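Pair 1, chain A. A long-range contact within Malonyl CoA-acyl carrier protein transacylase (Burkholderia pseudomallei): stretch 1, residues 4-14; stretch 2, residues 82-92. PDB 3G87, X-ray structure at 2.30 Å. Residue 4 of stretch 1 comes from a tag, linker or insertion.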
# COMPACT_ATOMS: atom_id res chain seq x y z
N SER A 4 9.98 -15.65 16.39
CA SER A 4 10.36 -14.41 15.69
C SER A 4 11.31 -14.82 14.57
O SER A 4 10.83 -15.22 13.54
CB SER A 4 10.95 -13.39 16.68
OG SER A 4 9.98 -13.04 17.68
N MET A 5 12.64 -14.78 14.77
CA MET A 5 13.65 -15.39 13.82
C MET A 5 13.81 -14.57 12.51
O MET A 5 14.39 -13.50 12.56
CB MET A 5 13.37 -16.90 13.61
CG MET A 5 14.55 -17.86 13.38
SD MET A 5 16.02 -17.57 14.40
CE MET A 5 15.67 -18.34 16.01
N LEU A 6 13.33 -15.05 11.36
CA LEU A 6 13.33 -14.21 10.13
C LEU A 6 12.39 -13.04 10.33
O LEU A 6 11.29 -13.23 10.81
CB LEU A 6 12.83 -14.98 8.94
CG LEU A 6 13.67 -16.09 8.33
CD1 LEU A 6 12.78 -16.96 7.46
CD2 LEU A 6 14.78 -15.48 7.47
N ASN A 7 12.82 -11.82 9.97
CA ASN A 7 12.01 -10.61 10.21
C ASN A 7 11.56 -9.91 8.90
O ASN A 7 12.40 -9.56 8.06
CB ASN A 7 12.86 -9.68 11.05
CG ASN A 7 12.09 -8.49 11.62
OD1 ASN A 7 10.86 -8.35 11.53
ND2 ASN A 7 12.85 -7.62 12.26
N THR A 8 10.28 -9.70 8.77
CA THR A 8 9.69 -8.94 7.70
C THR A 8 9.29 -7.54 8.12
O THR A 8 8.50 -7.37 8.95
CB THR A 8 8.45 -9.63 7.11
OG1 THR A 8 8.78 -10.91 6.63
CG2 THR A 8 7.94 -8.86 6.02
N PHE A 9 9.87 -6.53 7.52
CA PHE A 9 9.42 -5.17 7.69
C PHE A 9 8.32 -4.88 6.66
O PHE A 9 8.45 -5.17 5.52
CB PHE A 9 10.55 -4.14 7.58
CG PHE A 9 11.55 -4.11 8.73
CD1 PHE A 9 11.55 -5.02 9.74
CD2 PHE A 9 12.49 -3.14 8.78
CE1 PHE A 9 12.45 -4.96 10.74
CE2 PHE A 9 13.39 -3.07 9.79
CZ PHE A 9 13.36 -4.01 10.78
N MET A 10 7.23 -4.33 7.14
CA MET A 10 6.05 -4.04 6.39
C MET A 10 5.52 -2.62 6.59
O MET A 10 5.54 -2.12 7.64
CB MET A 10 4.98 -5.13 6.56
CG MET A 10 4.28 -5.26 7.88
SD MET A 10 3.29 -6.69 7.96
CE MET A 10 2.50 -6.43 9.45
N PHE A 11 5.10 -2.00 5.51
CA PHE A 11 4.72 -0.59 5.47
C PHE A 11 3.29 -0.37 5.00
O PHE A 11 2.93 -0.85 4.00
CB PHE A 11 5.70 0.18 4.61
CG PHE A 11 7.12 -0.07 4.97
CD1 PHE A 11 7.77 0.73 5.87
CD2 PHE A 11 7.80 -1.12 4.41
CE1 PHE A 11 9.03 0.49 6.19
CE2 PHE A 11 9.06 -1.37 4.75
CZ PHE A 11 9.68 -0.54 5.62
N PRO A 12 2.51 0.35 5.78
CA PRO A 12 1.12 0.59 5.48
C PRO A 12 0.88 1.56 4.32
O PRO A 12 1.71 2.30 3.96
CB PRO A 12 0.60 1.12 6.79
CG PRO A 12 1.66 1.69 7.42
CD PRO A 12 2.87 1.00 7.03
N GLY A 13 -0.29 1.46 3.76
CA GLY A 13 -0.81 2.33 2.74
C GLY A 13 -2.04 3.15 3.10
O GLY A 13 -2.37 3.36 4.21
N GLN A 14 -2.71 3.58 2.06
CA GLN A 14 -3.88 4.45 2.14
C GLN A 14 -4.96 3.91 3.07
O GLN A 14 -5.32 2.77 3.02
CB GLN A 14 -4.49 4.70 0.76
CG GLN A 14 -5.93 4.96 0.85
CD GLN A 14 -6.70 4.71 -0.37
OE1 GLN A 14 -6.56 5.41 -1.36
NE2 GLN A 14 -7.61 3.75 -0.31
N GLY A 82 18.43 -1.75 16.16
CA GLY A 82 19.48 -2.47 15.50
C GLY A 82 19.10 -3.53 14.48
O GLY A 82 19.93 -4.11 13.89
N GLU A 83 17.82 -3.79 14.29
CA GLU A 83 17.37 -4.87 13.45
C GLU A 83 17.41 -4.61 11.98
O GLU A 83 17.25 -3.52 11.58
CB GLU A 83 15.97 -5.26 13.84
CG GLU A 83 15.85 -5.48 15.25
CD GLU A 83 14.52 -5.93 15.61
OE1 GLU A 83 13.61 -5.64 14.87
OE2 GLU A 83 14.36 -6.56 16.64
N THR A 84 17.63 -5.64 11.19
CA THR A 84 17.59 -5.55 9.75
C THR A 84 16.58 -6.52 9.23
O THR A 84 16.45 -7.59 9.73
CB THR A 84 18.88 -5.97 9.08
OG1 THR A 84 19.34 -7.17 9.66
CG2 THR A 84 19.89 -4.97 9.17
N PRO A 85 15.85 -6.15 8.22
CA PRO A 85 14.83 -7.02 7.68
C PRO A 85 15.41 -8.15 6.83
O PRO A 85 16.39 -7.97 6.23
CB PRO A 85 14.00 -6.07 6.84
CG PRO A 85 14.85 -5.01 6.53
CD PRO A 85 15.79 -4.83 7.62
N ASP A 86 14.77 -9.30 6.83
CA ASP A 86 15.11 -10.37 5.96
C ASP A 86 14.21 -10.31 4.78
O ASP A 86 14.47 -10.93 3.80
CB ASP A 86 14.93 -11.74 6.61
CG ASP A 86 15.85 -11.99 7.70
OD1 ASP A 86 15.40 -11.97 8.81
OD2 ASP A 86 17.01 -12.21 7.47
N PHE A 87 13.13 -9.56 4.88
CA PHE A 87 12.10 -9.56 3.85
C PHE A 87 11.36 -8.27 3.92
O PHE A 87 11.18 -7.74 4.96
CB PHE A 87 11.13 -10.74 4.02
CG PHE A 87 11.67 -12.06 3.62
CD1 PHE A 87 11.88 -12.38 2.34
CD2 PHE A 87 11.95 -12.99 4.55
CE1 PHE A 87 12.36 -13.57 2.01
CE2 PHE A 87 12.46 -14.19 4.20
CZ PHE A 87 12.65 -14.48 2.93
N LEU A 88 10.94 -7.76 2.79
CA LEU A 88 10.21 -6.48 2.76
C LEU A 88 8.90 -6.58 1.94
O LEU A 88 8.86 -7.23 0.87
CB LEU A 88 11.13 -5.37 2.21
CG LEU A 88 12.34 -5.06 3.09
CD1 LEU A 88 13.51 -4.61 2.27
CD2 LEU A 88 11.97 -3.99 4.10
N ALA A 89 7.83 -5.96 2.45
CA ALA A 89 6.58 -5.87 1.71
C ALA A 89 5.87 -4.58 2.09
O ALA A 89 5.91 -4.18 3.24
CB ALA A 89 5.66 -7.13 1.96
N GLY A 90 5.23 -3.94 1.11
CA GLY A 90 4.43 -2.74 1.37
C GLY A 90 3.11 -2.72 0.63
O GLY A 90 3.01 -3.21 -0.48
N HIS A 91 2.10 -2.09 1.23
CA HIS A 91 0.75 -2.14 0.69
C HIS A 91 0.44 -0.93 -0.19
O HIS A 91 0.16 0.19 0.29
CB HIS A 91 -0.26 -2.29 1.83
CG HIS A 91 -1.60 -2.78 1.38
ND1 HIS A 91 -2.42 -2.06 0.54
CD2 HIS A 91 -2.26 -3.93 1.66
CE1 HIS A 91 -3.54 -2.74 0.33
NE2 HIS A 91 -3.46 -3.89 0.98
N SER A 92 0.53 -1.17 -1.49
CA SER A 92 0.34 -0.18 -2.54
C SER A 92 1.36 0.97 -2.35
O SER A 92 2.52 0.80 -2.71
CB SER A 92 -1.12 0.23 -2.58
OG SER A 92 -1.29 1.32 -3.45
O HOH W 1 -1.75 2.88 -0.52

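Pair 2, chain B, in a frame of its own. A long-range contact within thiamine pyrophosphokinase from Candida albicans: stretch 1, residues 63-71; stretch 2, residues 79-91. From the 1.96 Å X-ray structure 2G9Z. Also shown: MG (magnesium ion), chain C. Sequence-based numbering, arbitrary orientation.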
# COMPACT_ATOMS: atom_id res chain seq x y z
N HIS B 63 26.01 9.47 2.83
CA HIS B 63 25.19 10.60 2.39
C HIS B 63 23.71 10.34 2.68
O HIS B 63 22.97 9.87 1.82
CB HIS B 63 25.39 10.84 0.89
CG HIS B 63 26.75 11.35 0.54
ND1 HIS B 63 27.21 12.59 0.95
CD2 HIS B 63 27.76 10.79 -0.17
CE1 HIS B 63 28.44 12.76 0.51
NE2 HIS B 63 28.80 11.69 -0.17
N ASN B 64 23.30 10.67 3.90
CA ASN B 64 21.92 10.48 4.34
C ASN B 64 21.03 11.68 4.03
O ASN B 64 21.36 12.82 4.35
CB ASN B 64 21.88 10.21 5.84
CG ASN B 64 22.49 8.87 6.21
OD1 ASN B 64 22.81 8.62 7.37
ND2 ASN B 64 22.65 8.00 5.22
N VAL B 65 19.89 11.39 3.42
CA VAL B 65 18.91 12.39 3.06
C VAL B 65 17.59 12.00 3.68
O VAL B 65 17.25 10.81 3.72
CB VAL B 65 18.70 12.44 1.53
CG1 VAL B 65 17.64 13.48 1.18
CG2 VAL B 65 20.01 12.73 0.83
N LEU B 66 16.85 12.99 4.18
CA LEU B 66 15.54 12.76 4.76
C LEU B 66 14.51 13.44 3.87
O LEU B 66 14.58 14.65 3.65
CB LEU B 66 15.45 13.34 6.18
CG LEU B 66 14.08 13.24 6.86
CD1 LEU B 66 13.70 11.78 7.02
CD2 LEU B 66 14.12 13.92 8.22
N LEU B 67 13.57 12.67 3.34
CA LEU B 67 12.53 13.21 2.49
C LEU B 67 11.22 13.09 3.26
O LEU B 67 10.83 12.00 3.66
CB LEU B 67 12.46 12.43 1.18
CG LEU B 67 11.33 12.80 0.20
CD1 LEU B 67 11.29 14.31 -0.03
CD2 LEU B 67 11.56 12.07 -1.12
N ILE B 68 10.55 14.22 3.46
CA ILE B 68 9.31 14.24 4.22
C ILE B 68 8.07 14.55 3.40
O ILE B 68 7.91 15.67 2.90
CB ILE B 68 9.40 15.27 5.37
CG1 ILE B 68 10.66 15.01 6.20
CG2 ILE B 68 8.13 15.20 6.24
CD1 ILE B 68 10.98 16.10 7.20
N LEU B 69 7.20 13.57 3.26
CA LEU B 69 5.97 13.77 2.51
C LEU B 69 4.84 14.20 3.45
O LEU B 69 5.04 14.33 4.66
CB LEU B 69 5.60 12.52 1.72
CG LEU B 69 6.20 12.52 0.31
CD1 LEU B 69 7.72 12.64 0.38
CD2 LEU B 69 5.80 11.25 -0.43
N ASN B 70 3.66 14.41 2.89
CA ASN B 70 2.52 14.91 3.64
C ASN B 70 1.64 13.96 4.47
O ASN B 70 0.60 13.50 4.01
CB ASN B 70 1.64 15.71 2.68
CG ASN B 70 0.58 16.52 3.40
OD1 ASN B 70 0.73 16.86 4.58
ND2 ASN B 70 -0.49 16.85 2.69
N GLN B 71 2.07 13.71 5.71
CA GLN B 71 1.34 12.88 6.66
C GLN B 71 1.89 13.17 8.05
O GLN B 71 3.05 13.55 8.20
CB GLN B 71 1.47 11.38 6.34
CG GLN B 71 0.47 10.89 5.29
CD GLN B 71 0.45 9.37 5.15
OE1 GLN B 71 1.30 8.78 4.49
NE2 GLN B 71 -0.53 8.73 5.78
N SER B 79 15.91 12.37 16.02
CA SER B 79 17.00 11.40 15.96
C SER B 79 17.43 11.14 14.52
O SER B 79 18.62 11.07 14.21
CB SER B 79 16.59 10.08 16.62
OG SER B 79 16.19 10.29 17.97
N LEU B 80 16.44 10.99 13.64
CA LEU B 80 16.70 10.72 12.23
C LEU B 80 17.34 11.95 11.59
O LEU B 80 18.36 11.86 10.91
CB LEU B 80 15.40 10.37 11.51
CG LEU B 80 15.44 9.30 10.42
CD1 LEU B 80 14.13 9.31 9.65
CD2 LEU B 80 16.60 9.55 9.48
N TRP B 81 16.72 13.10 11.82
CA TRP B 81 17.19 14.38 11.28
C TRP B 81 18.67 14.57 11.56
O TRP B 81 19.45 14.88 10.66
CB TRP B 81 16.39 15.52 11.90
CG TRP B 81 16.67 16.89 11.34
CD1 TRP B 81 17.83 17.60 11.44
CD2 TRP B 81 15.75 17.73 10.63
NE1 TRP B 81 17.69 18.83 10.84
CE2 TRP B 81 16.43 18.93 10.33
CE3 TRP B 81 14.42 17.57 10.21
CZ2 TRP B 81 15.81 19.98 9.63
CZ3 TRP B 81 13.81 18.62 9.52
CH2 TRP B 81 14.51 19.81 9.24
N LYS B 82 19.06 14.37 12.81
CA LYS B 82 20.45 14.54 13.22
C LYS B 82 21.43 13.60 12.51
O LYS B 82 22.64 13.79 12.59
CB LYS B 82 20.57 14.36 14.74
CG LYS B 82 19.91 15.48 15.53
CD LYS B 82 20.12 15.31 17.03
CE LYS B 82 19.64 16.55 17.79
NZ LYS B 82 19.94 16.48 19.26
N LYS B 83 20.90 12.60 11.82
CA LYS B 83 21.76 11.66 11.10
C LYS B 83 21.77 11.97 9.62
O LYS B 83 22.48 11.33 8.85
CB LYS B 83 21.28 10.23 11.33
CG LYS B 83 21.45 9.73 12.75
CD LYS B 83 20.90 8.33 12.92
CE LYS B 83 21.16 7.79 14.32
NZ LYS B 83 22.61 7.64 14.58
N CYS B 84 20.98 12.96 9.21
CA CYS B 84 20.90 13.33 7.81
C CYS B 84 21.63 14.61 7.44
O CYS B 84 21.60 15.61 8.17
CB CYS B 84 19.44 13.42 7.37
SG CYS B 84 18.58 11.84 7.43
N GLU B 85 22.26 14.56 6.27
CA GLU B 85 23.02 15.66 5.71
C GLU B 85 22.09 16.72 5.12
O GLU B 85 22.27 17.92 5.34
CB GLU B 85 23.95 15.10 4.64
CG GLU B 85 24.80 16.09 3.89
CD GLU B 85 25.81 15.40 3.01
OE1 GLU B 85 25.40 14.57 2.17
OE2 GLU B 85 27.02 15.68 3.15
N ILE B 86 21.08 16.26 4.39
CA ILE B 86 20.11 17.14 3.75
C ILE B 86 18.69 16.67 4.06
O ILE B 86 18.43 15.46 4.11
CB ILE B 86 20.30 17.15 2.21
CG1 ILE B 86 21.57 17.93 1.84
CG2 ILE B 86 19.08 17.73 1.52
CD1 ILE B 86 21.45 19.43 2.07
N ILE B 87 17.79 17.62 4.27
CA ILE B 87 16.39 17.31 4.55
C ILE B 87 15.53 18.01 3.50
O ILE B 87 15.69 19.21 3.26
CB ILE B 87 15.94 17.80 5.95
CG1 ILE B 87 16.71 17.08 7.05
CG2 ILE B 87 14.45 17.54 6.13
CD1 ILE B 87 18.09 17.63 7.33
N VAL B 88 14.62 17.26 2.89
CA VAL B 88 13.73 17.80 1.87
C VAL B 88 12.26 17.54 2.20
O VAL B 88 11.89 16.42 2.55
CB VAL B 88 14.00 17.15 0.50
CG1 VAL B 88 13.03 17.70 -0.55
CG2 VAL B 88 15.45 17.38 0.09
N CYS B 89 11.43 18.58 2.10
CA CYS B 89 10.00 18.43 2.33
C CYS B 89 9.29 18.48 0.99
O CYS B 89 9.51 19.40 0.20
CB CYS B 89 9.45 19.55 3.21
SG CYS B 89 9.93 19.49 4.93
N ALA B 90 8.46 17.48 0.72
CA ALA B 90 7.70 17.46 -0.52
C ALA B 90 6.38 18.16 -0.23
O ALA B 90 5.50 17.59 0.41
CB ALA B 90 7.45 16.01 -0.96
N ASP B 91 6.26 19.41 -0.69
CA ASP B 91 5.05 20.21 -0.50
C ASP B 91 4.47 20.07 0.91
O ASP B 91 5.07 20.53 1.88
CB ASP B 91 3.99 19.82 -1.54
CG ASP B 91 2.85 20.83 -1.63
OD1 ASP B 91 2.81 21.77 -0.83
OD2 ASP B 91 1.99 20.68 -2.51
MG MG C . 1.43 19.01 -4.07
O HOH W 2 4.15 14.81 -0.18
O HOH W 3 0.39 17.57 -2.50

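Pair 1 and pair 2 share a backbone arrangement in which two neighbouring strands run parallel, and fourteen central residues superpose with an RMSD of 0.5 Å. The strand axes approach to 4.8 Å in pair 1 and 4.6 Å in pair 2, with crossing angles of -22° and -15°. The hydrogen-bond ladder matches rung for rung. A:Phe9 N donates to A:Phe87 O (3.1 Å) as B:Leu66 N does to B:Ile86 O (2.9 Å), and A:Phe9 O accepts from A:Ala89 N (3.2 Å) as B:Leu66 O does from B:Val88 N (2.7 Å). The next rungs run from A:Phe11 N to A:Ala89 O (3.2 Å) and from B:Ile68 N to B:Val88 O (2.7 Å).

Where the second strand enters, one carbonyl takes two amides. A:Asn7 O accepts from A:Asp86 N at 2.7 Å and weakly from A:Phe87 N at 3.3 Å; B:Asn64 O accepts from B:Glu85 N at 2.7 Å and weakly from B:Ile86 N at 3.5 Å. The matched acids turn back to the first stretch differently. A:Asp86 OD1 receives the backbone A:Asn7 N at 2.8 Å, whereas the longer B:Glu85 reaches a side chain, its OE1 accepting from B:His63 ND1 at 2.9 Å.

The sheet face carrying A:Phe9 and A:Phe11, matched by B:Leu66 and B:Ile68, shows the clearest difference in packing. The A:Phe9 ring receives A:Pro85 over one face, with CB of the proline 3.9 Å from the ring centroid in a CH-pi contact. At the same positions B:Leu66 CB meets B:Cys84 SG at 3.7 Å, and the leucine also reaches the preceding helical segment, its CD1 lying 3.6 Å from B:Leu80 CD1. A:Leu88 and B:Ile87 have side-chain centres only 0.6 Å apart: A:Leu88 CD2 touches A:Phe9 CB at 3.8 Å and lies at the edge of the A:Phe11 ring, 4.0 Å from CE2, while B:Ile87 CG2 packs against B:Ile68 CD1 at 3.9 Å. Beside A:Phe11 is A:Gly90, without a side chain; its counterpart B:Cys89 places SG 4.2 Å from B:Ile68 CD1.

On the other face, A:Thr8 and B:Val65 are nearly isosteric, but A:Thr8 OG1, 3.5 Å from A:Phe87 CB, is buried without a polar partner. A:Met10 sends its end away from small A:Ala89, whereas B:Leu67 turns inward, bringing CD1 to 3.8 Å from B:Val88 CG1. Thus the site where A:Pro85 covers a face of the A:Phe9 ring in pair 1 is filled in pair 2 by B:Leu66 against B:Cys84.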